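Formiminoglutamase (PDB 4MYK) is an arginase-like manganese metalloenzyme of Trypanosoma cruzi that hydrolyses N-formimino-L-glutamate, releasing L-glutamate and formamide. Local coordinates at residues I143-H148 and V181-Q186; H204-S209 and E221-L226. The protein carries 1 engineered substitution. All coordinates share one frame; numbering follows the deposited sequence.

Contacts 1 and 2 share one parallel beta-sheet and lie in series along the chain. Contact 1 (143-148 with 181-186) is core: two inner strands are joined by backbone hydrogen bonds, and the loop after strand 141-145 carries two manganese ligands, while polar groups are buried beyond both strands. Contact 2 (204-209 with 221-226) is only partly buried; strand 204-207, outermost in the sheet within this chain, meets helix 216-227 through apolar atoms, with no hydrogen bond between the segments. Strands 180-185 and 204-207 are neighbours, Ala-184 N lying 2.7 Å from Met-206 O in a probable hydrogen bond, and Ile-143 CD1 of contact 1 packs on Ala-223 CB of contact 2 at 3.5 Å.

Contact 1: residues I143-H148 and V181-Q186; sequences INVDSH and VEFACQ. With MN (manganese (II) ion), chain C.
Asn-144 and Glu-182 sit abreast on neighbouring strands, and their side chains approach obliquely, amide and carboxylate planes 50° apart. Asn-144 ND2 gives a hydrogen to Glu-182 OE1 at 2.9 Å, on the syn lone pair, although the acceptor lies somewhat out of the amide plane. The Glu-182 chain is bent at chi2 (-84°), which swings CD back toward the neighbouring strand. A water lies between the same buried OE1 and Asp-146 O and can donate to either. On the other sheet face, Ile-143 and Phe-183 lie side by side: the extended isoleucine brings CD1 to 3.7 Å from Phe-183 CB and obliquely against the ring, while Val-145 CG2 adds a looser contact. Branched and aromatic residues suit this face because helix 216-227 packs over it.

The backbones pair as parallel strands, Phe-183 N to Asn-144 O being the shortest of their hydrogen bonds at 2.7 Å, in the central sheet of the arginase/deacetylase alpha/beta fold. As is usual in such a fold, the site forms at the C-terminal ends of the strands. Just past Val-145, Asp-146 OD1 binds manganese at 2.2 Å and His-148 ND1 does so at 2.3 Å; Asp-236 and Asp-238 are further protein ligands, and Asp-146 also joins Asn-122 and Asp-236 at a second manganese. An Asx turn ties Asp-146 to His-148, whose N reaches the same OD1 at 2.9 Å from well above the carboxylate plane. Asn-144 ND2 also makes a weak bond to Asp-146 OD2, so Asn-144 probably acts as a second-shell residue between Glu-182 and the metal ligand. Ser-147 CB rests against Gln-186 NE2 at 3.5 Å; their polar ends bond elsewhere, Ser-147 OG to Asp-238 O and Gln-186 NE2 to Val-254 O.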
ATOM      1  N   ILE A 143     -14.829  22.199   4.860  1.00 17.45           N
ATOM      2  CA  ILE A 143     -14.737  20.754   4.653  1.00 18.74           C
ATOM      3  C   ILE A 143     -13.638  20.115   5.513  1.00 19.01           C
ATOM      4  O   ILE A 143     -12.480  20.551   5.497  1.00 17.81           O
ATOM      5  CB  ILE A 143     -14.588  20.368   3.151  1.00 21.65           C
ATOM      6  CG1 ILE A 143     -14.399  18.854   2.998  1.00 16.58           C
ATOM      7  CG2 ILE A 143     -13.457  21.150   2.477  1.00 18.64           C
ATOM      8  CD1 ILE A 143     -14.420  18.384   1.548  1.00 18.07           C
ATOM      9  N   ASN A 144     -14.024  19.100   6.286  1.00 19.61           N
ATOM     10  CA  ASN A 144     -13.086  18.315   7.081  1.00 17.25           C
ATOM     11  C   ASN A 144     -12.824  16.967   6.400  1.00 16.25           C
ATOM     12  O   ASN A 144     -13.668  16.061   6.442  1.00 16.81           O
ATOM     13  CB  ASN A 144     -13.618  18.131   8.524  1.00 20.50           C
ATOM     14  CG  ASN A 144     -12.661  17.345   9.433  1.00 17.03           C
ATOM     15  OD1 ASN A 144     -11.443  17.366   9.256  1.00 19.40           O
ATOM     16  ND2 ASN A 144     -13.220  16.655  10.411  1.00 19.04           N
ATOM     17  N   VAL A 145     -11.662  16.867   5.749  1.00 14.33           N
ATOM     18  CA  VAL A 145     -11.141  15.604   5.231  1.00 16.72           C
ATOM     19  C   VAL A 145     -10.465  14.864   6.381  1.00 16.88           C
ATOM     20  O   VAL A 145      -9.409  15.291   6.878  1.00 14.77           O
ATOM     21  CB  VAL A 145     -10.108  15.816   4.093  1.00 15.62           C
ATOM     22  CG1 VAL A 145      -9.631  14.456   3.530  1.00 13.00           C
ATOM     23  CG2 VAL A 145     -10.697  16.696   2.991  1.00 12.21           C
ATOM     24  N   ASP A 146     -11.075  13.759   6.801  1.00 14.79           N
ATOM     25  CA  ASP A 146     -10.705  13.148   8.057  1.00 14.72           C
ATOM     26  C   ASP A 146     -11.385  11.800   8.158  1.00 15.59           C
ATOM     27  O   ASP A 146     -12.579  11.692   7.888  1.00 15.12           O
ATOM     28  CB  ASP A 146     -11.165  14.057   9.191  1.00 15.74           C
ATOM     29  CG  ASP A 146     -10.520  13.726  10.497  1.00 18.71           C
ATOM     30  OD1 ASP A 146      -9.869  12.666  10.595  1.00 16.12           O
ATOM     31  OD2 ASP A 146     -10.666  14.539  11.425  1.00 18.13           O
ATOM     32  N   SER A 147     -10.621  10.772   8.528  1.00 18.68           N
ATOM     33  CA  SER A 147     -11.183   9.437   8.736  1.00 15.32           C
ATOM     34  C   SER A 147     -11.999   9.435  10.019  1.00 19.00           C
ATOM     35  O   SER A 147     -12.777   8.523  10.282  1.00 21.73           O
ATOM     36  CB  SER A 147     -10.087   8.367   8.788  1.00 16.55           C
ATOM     37  OG  SER A 147      -9.199   8.558   9.873  1.00 19.60           O
ATOM     38  N   HIS A 148     -11.797  10.482  10.811  1.00 20.61           N
ATOM     39  CA  HIS A 148     -12.468  10.644  12.090  1.00 23.53           C
ATOM     40  C   HIS A 148     -13.558  11.709  11.992  1.00 23.63           C
ATOM     41  O   HIS A 148     -13.466  12.669  11.222  1.00 21.09           O
ATOM     42  CB  HIS A 148     -11.468  11.004  13.204  1.00 18.83           C
ATOM     43  CG  HIS A 148     -10.367  10.003  13.376  1.00 20.48           C
ATOM     44  ND1 HIS A 148      -9.074  10.242  12.967  1.00 17.98           N
ATOM     45  CD2 HIS A 148     -10.369   8.753  13.897  1.00 23.81           C
ATOM     46  CE1 HIS A 148      -8.325   9.185  13.232  1.00 18.09           C
ATOM     47  NE2 HIS A 148      -9.089   8.264  13.793  1.00 21.54           N
ATOM     48  N   VAL A 181     -18.986  19.874   5.546  1.00 18.62           N
ATOM     49  CA  VAL A 181     -18.876  18.505   5.067  1.00 19.08           C
ATOM     50  C   VAL A 181     -17.767  17.738   5.797  1.00 17.93           C
ATOM     51  O   VAL A 181     -16.643  18.221   5.937  1.00 16.65           O
ATOM     52  CB  VAL A 181     -18.642  18.448   3.545  1.00 19.23           C
ATOM     53  CG1 VAL A 181     -18.464  17.010   3.090  1.00 16.06           C
ATOM     54  CG2 VAL A 181     -19.794  19.110   2.812  1.00 17.64           C
ATOM     55  N   GLU A 182     -18.119  16.554   6.285  1.00 18.18           N
ATOM     56  CA  GLU A 182     -17.155  15.584   6.779  1.00 19.54           C
ATOM     57  C   GLU A 182     -16.836  14.692   5.597  1.00 17.26           C
ATOM     58  O   GLU A 182     -17.720  14.028   5.064  1.00 17.23           O
ATOM     59  CB  GLU A 182     -17.760  14.745   7.904  1.00 20.99           C
ATOM     60  CG  GLU A 182     -18.180  15.540   9.135  1.00 20.93           C
ATOM     61  CD  GLU A 182     -17.036  15.801  10.105  1.00 22.78           C
ATOM     62  OE1 GLU A 182     -15.861  15.765   9.694  1.00 18.39           O
ATOM     63  OE2 GLU A 182     -17.315  16.050  11.297  1.00 30.03           O
ATOM     64  N   PHE A 183     -15.578  14.694   5.178  1.00 16.38           N
ATOM     65  CA  PHE A 183     -15.191  14.034   3.943  1.00 15.92           C
ATOM     66  C   PHE A 183     -14.266  12.848   4.175  1.00 15.02           C
ATOM     67  O   PHE A 183     -13.218  12.987   4.801  1.00 16.60           O
ATOM     68  CB  PHE A 183     -14.513  15.034   3.018  1.00 15.20           C
ATOM     69  CG  PHE A 183     -14.419  14.568   1.606  1.00 15.23           C
ATOM     70  CD1 PHE A 183     -13.328  13.818   1.179  1.00 16.50           C
ATOM     71  CD2 PHE A 183     -15.425  14.863   0.702  1.00 16.08           C
ATOM     72  CE1 PHE A 183     -13.242  13.375  -0.123  1.00 13.97           C
ATOM     73  CE2 PHE A 183     -15.344  14.424  -0.607  1.00 19.32           C
ATOM     74  CZ  PHE A 183     -14.252  13.683  -1.023  1.00 19.16           C
ATOM     75  N   ALA A 184     -14.671  11.686   3.669  1.00 15.85           N
ATOM     76  CA  ALA A 184     -13.891  10.452   3.787  1.00 15.46           C
ATOM     77  C   ALA A 184     -13.812   9.957   5.221  1.00 16.12           C
ATOM     78  O   ALA A 184     -12.827   9.344   5.622  1.00 17.47           O
ATOM     79  CB  ALA A 184     -12.493  10.638   3.222  1.00 14.45           C
ATOM     80  N   CYS A 185     -14.850  10.237   5.995  1.00 14.49           N
ATOM     81  CA  CYS A 185     -14.954   9.692   7.335  1.00 16.87           C
ATOM     82  C   CYS A 185     -15.281   8.190   7.278  1.00 17.50           C
ATOM     83  O   CYS A 185     -15.849   7.701   6.297  1.00 16.72           O
ATOM     84  CB  CYS A 185     -15.994  10.469   8.152  1.00 18.66           C
ATOM     85  SG  CYS A 185     -17.551  10.740   7.287  1.00 19.83           S
ATOM     86  N   GLN A 186     -14.909   7.473   8.335  1.00 15.04           N
ATOM     87  CA  GLN A 186     -15.007   6.016   8.370  1.00 17.34           C
ATOM     88  C   GLN A 186     -15.998   5.521   9.444  1.00 21.01           C
ATOM     89  O   GLN A 186     -15.815   5.807  10.624  1.00 18.03           O
ATOM     90  CB  GLN A 186     -13.611   5.409   8.558  1.00 13.34           C
ATOM     91  CG  GLN A 186     -12.722   5.679   7.362  1.00 15.70           C
ATOM     92  CD  GLN A 186     -11.370   5.007   7.451  1.00 19.96           C
ATOM     93  OE1 GLN A 186     -11.211   3.989   8.115  1.00 20.16           O
ATOM     94  NE2 GLN A 186     -10.385   5.576   6.777  1.00 15.80           N
TER
HETATM   95 MN    MN C 401      -8.248  12.093  11.933  1.00 19.09          MN
HETATM   96  O   HOH W   1     -14.877  13.443   8.318  1.00 26.20           O
HETATM   97  O   HOH W   2      -8.647  13.110  14.072  1.00 20.34           O

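Contact 2: residues H204-S209 and E221-L226; sequences HLMWLS and EDAFGL
The imidazole of His-204 takes Leu-226 over one of its faces. Methyl CD2 of Leu-226 is offset toward the rim and touches His-204 CE1 at 3.5 Å. Measured to the ring centroid, it makes a CH-pi contact of 3.9 Å, 26° from the normal. The other methyl, CD1, lies nearer the CG and ND1 side, so the leucine fork spans the ring. At the edge, NE2 is occupied by a hydrogen bond with Lys-178 O, which should help to fix the rotation of the ring. Histidine fits this partly exposed place, offering a flat surface to the leucine and a polar edge to the backbone.

Two residues along the strand, Met-206 also points to the helix. Its chain is extended beyond CG (chi2 -169°, chi3 172°), which carries SD and CE across to helix 216-227. The methyl CE meets Leu-226 CD1 tip to tip at 3.6 Å, and SD passes 4.1 Å from Ala-223 CB, an ordinary packing distance at a small residue. Asp-222 contributes only its CB beside CE; its carboxylate forms a salt bridge with Lys-214.

Strand and helix run nearly antiparallel, their axes 10.8 Å apart, as parts of a beta-alpha-beta crossover from strand 204-207 to the parallel strand 231-236, which returns past strands 180-185 and 141-145. The helix lies on the sheet face that carries Met-206 and, further in, Ile-143. Because the two segments meet through methyls, a thioether and a ring face, their attachment to each other probably rests on fit and dispersion, while the polar ends of His-204 and Asp-222 find their partners elsewhere.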
ATOM      1  N   HIS A 204     -23.003  17.508   6.382  1.00 20.10           N
ATOM      2  CA  HIS A 204     -23.044  16.391   5.449  1.00 19.43           C
ATOM      3  C   HIS A 204     -21.943  15.380   5.718  1.00 19.46           C
ATOM      4  O   HIS A 204     -20.774  15.734   5.877  1.00 16.66           O
ATOM      5  CB  HIS A 204     -22.957  16.904   4.008  1.00 18.12           C
ATOM      6  CG  HIS A 204     -23.838  18.082   3.744  1.00 16.85           C
ATOM      7  ND1 HIS A 204     -25.025  17.986   3.054  1.00 20.61           N
ATOM      8  CD2 HIS A 204     -23.725  19.379   4.116  1.00 17.95           C
ATOM      9  CE1 HIS A 204     -25.597  19.174   2.996  1.00 19.59           C
ATOM     10  NE2 HIS A 204     -24.831  20.037   3.638  1.00 20.23           N
ATOM     11  N   LEU A 205     -22.335  14.111   5.766  1.00 22.00           N
ATOM     12  CA  LEU A 205     -21.378  13.024   5.902  1.00 20.37           C
ATOM     13  C   LEU A 205     -21.116  12.388   4.554  1.00 20.56           C
ATOM     14  O   LEU A 205     -22.032  11.881   3.914  1.00 21.49           O
ATOM     15  CB  LEU A 205     -21.891  11.966   6.877  1.00 21.07           C
ATOM     16  CG  LEU A 205     -22.369  12.471   8.238  1.00 22.08           C
ATOM     17  CD1 LEU A 205     -22.596  11.287   9.176  1.00 23.00           C
ATOM     18  CD2 LEU A 205     -21.378  13.437   8.840  1.00 20.47           C
ATOM     19  N   MET A 206     -19.856  12.432   4.130  1.00 19.76           N
ATOM     20  CA  MET A 206     -19.417  11.785   2.903  1.00 17.10           C
ATOM     21  C   MET A 206     -18.436  10.645   3.190  1.00 19.28           C
ATOM     22  O   MET A 206     -17.218  10.822   3.100  1.00 18.18           O
ATOM     23  CB  MET A 206     -18.792  12.812   1.969  1.00 18.44           C
ATOM     24  CG  MET A 206     -19.836  13.701   1.321  1.00 19.26           C
ATOM     25  SD  MET A 206     -19.216  14.732  -0.009  1.00 19.62           S
ATOM     26  CE  MET A 206     -20.765  15.382  -0.601  1.00 23.36           C
ATOM     27  N   TRP A 207     -18.990   9.482   3.545  1.00 19.98           N
ATOM     28  CA  TRP A 207     -18.210   8.330   4.001  1.00 15.53           C
ATOM     29  C   TRP A 207     -17.181   7.921   2.972  1.00 16.73           C
ATOM     30  O   TRP A 207     -17.397   8.094   1.776  1.00 17.51           O
ATOM     31  CB  TRP A 207     -19.118   7.132   4.289  1.00 16.96           C
ATOM     32  CG  TRP A 207     -20.158   7.384   5.328  1.00 15.99           C
ATOM     33  CD1 TRP A 207     -21.490   7.548   5.123  1.00 17.72           C
ATOM     34  CD2 TRP A 207     -19.950   7.512   6.746  1.00 19.46           C
ATOM     35  NE1 TRP A 207     -22.130   7.763   6.319  1.00 20.24           N
ATOM     36  CE2 TRP A 207     -21.205   7.744   7.331  1.00 18.53           C
ATOM     37  CE3 TRP A 207     -18.821   7.453   7.577  1.00 20.33           C
ATOM     38  CZ2 TRP A 207     -21.368   7.917   8.707  1.00 18.86           C
ATOM     39  CZ3 TRP A 207     -18.988   7.623   8.946  1.00 17.70           C
ATOM     40  CH2 TRP A 207     -20.248   7.850   9.494  1.00 17.95           C
ATOM     41  N   LEU A 208     -16.058   7.388   3.445  1.00 17.66           N
ATOM     42  CA  LEU A 208     -14.996   6.909   2.563  1.00 17.90           C
ATOM     43  C   LEU A 208     -15.553   6.086   1.385  1.00 15.57           C
ATOM     44  O   LEU A 208     -15.251   6.364   0.224  1.00 15.81           O
ATOM     45  CB  LEU A 208     -13.974   6.093   3.368  1.00 16.01           C
ATOM     46  CG  LEU A 208     -12.775   5.504   2.622  1.00 16.42           C
ATOM     47  CD1 LEU A 208     -11.966   6.592   1.937  1.00 15.80           C
ATOM     48  CD2 LEU A 208     -11.906   4.689   3.553  1.00 15.87           C
ATOM     49  N   SER A 209     -16.386   5.095   1.701  1.00 15.16           N
ATOM     50  CA  SER A 209     -16.949   4.195   0.704  1.00 15.88           C
ATOM     51  C   SER A 209     -17.635   4.936  -0.450  1.00 18.28           C
ATOM     52  O   SER A 209     -17.568   4.514  -1.600  1.00 19.30           O
ATOM     53  CB  SER A 209     -17.905   3.185   1.360  1.00 18.26           C
ATOM     54  OG  SER A 209     -18.963   3.830   2.040  1.00 17.57           O
ATOM     55  N   GLU A 221     -15.656  17.565  -5.607  1.00 18.23           N
ATOM     56  CA  GLU A 221     -16.376  18.598  -6.343  1.00 20.48           C
ATOM     57  C   GLU A 221     -17.742  18.794  -5.717  1.00 20.14           C
ATOM     58  O   GLU A 221     -18.166  19.917  -5.430  1.00 20.04           O
ATOM     59  CB  GLU A 221     -16.518  18.212  -7.811  1.00 21.86           C
ATOM     60  CG  GLU A 221     -15.243  18.439  -8.597  1.00 24.78           C
ATOM     61  CD  GLU A 221     -15.288  17.840  -9.990  1.00 32.42           C
ATOM     62  OE1 GLU A 221     -16.205  17.037 -10.271  1.00 32.78           O
ATOM     63  OE2 GLU A 221     -14.392  18.167 -10.796  1.00 32.60           O
ATOM     64  N   ASP A 222     -18.425  17.683  -5.495  1.00 17.75           N
ATOM     65  CA  ASP A 222     -19.716  17.702  -4.833  1.00 18.94           C
ATOM     66  C   ASP A 222     -19.603  18.460  -3.514  1.00 17.20           C
ATOM     67  O   ASP A 222     -20.463  19.287  -3.189  1.00 20.65           O
ATOM     68  CB  ASP A 222     -20.220  16.265  -4.592  1.00 19.20           C
ATOM     69  CG  ASP A 222     -20.690  15.564  -5.881  1.00 21.26           C
ATOM     70  OD1 ASP A 222     -20.601  16.161  -6.972  1.00 21.89           O
ATOM     71  OD2 ASP A 222     -21.153  14.408  -5.801  1.00 22.22           O
ATOM     72  N   ALA A 223     -18.539  18.174  -2.765  1.00 16.41           N
ATOM     73  CA  ALA A 223     -18.318  18.776  -1.452  1.00 17.59           C
ATOM     74  C   ALA A 223     -18.172  20.303  -1.522  1.00 19.03           C
ATOM     75  O   ALA A 223     -18.719  21.019  -0.681  1.00 18.26           O
ATOM     76  CB  ALA A 223     -17.102  18.133  -0.749  1.00 13.11           C
ATOM     77  N   PHE A 224     -17.442  20.799  -2.522  1.00 16.33           N
ATOM     78  CA  PHE A 224     -17.300  22.253  -2.701  1.00 20.52           C
ATOM     79  C   PHE A 224     -18.606  22.919  -3.167  1.00 20.62           C
ATOM     80  O   PHE A 224     -18.821  24.118  -2.967  1.00 20.90           O
ATOM     81  CB  PHE A 224     -16.171  22.584  -3.673  1.00 18.03           C
ATOM     82  CG  PHE A 224     -14.815  22.240  -3.158  1.00 20.09           C
ATOM     83  CD1 PHE A 224     -14.549  22.294  -1.801  1.00 17.24           C
ATOM     84  CD2 PHE A 224     -13.795  21.870  -4.031  1.00 19.46           C
ATOM     85  CE1 PHE A 224     -13.289  21.984  -1.325  1.00 20.24           C
ATOM     86  CE2 PHE A 224     -12.531  21.552  -3.554  1.00 16.91           C
ATOM     87  CZ  PHE A 224     -12.279  21.616  -2.206  1.00 17.60           C
ATOM     88  N   GLY A 225     -19.465  22.130  -3.804  1.00 22.02           N
ATOM     89  CA  GLY A 225     -20.788  22.591  -4.164  1.00 20.17           C
ATOM     90  C   GLY A 225     -21.586  22.899  -2.918  1.00 20.11           C
ATOM     91  O   GLY A 225     -22.322  23.876  -2.872  1.00 23.99           O
ATOM     92  N   LEU A 226     -21.425  22.051  -1.907  1.00 17.44           N
ATOM     93  CA  LEU A 226     -22.074  22.217  -0.611  1.00 20.43           C
ATOM     94  C   LEU A 226     -21.433  23.317   0.245  1.00 18.09           C
ATOM     95  O   LEU A 226     -22.126  24.149   0.822  1.00 19.44           O
ATOM     96  CB  LEU A 226     -22.074  20.884   0.154  1.00 21.24           C
ATOM     97  CG  LEU A 226     -22.943  19.756  -0.413  1.00 18.16           C
ATOM     98  CD1 LEU A 226     -22.585  18.416   0.195  1.00 14.34           C
ATOM     99  CD2 LEU A 226     -24.413  20.077  -0.199  1.00 19.70           C
TER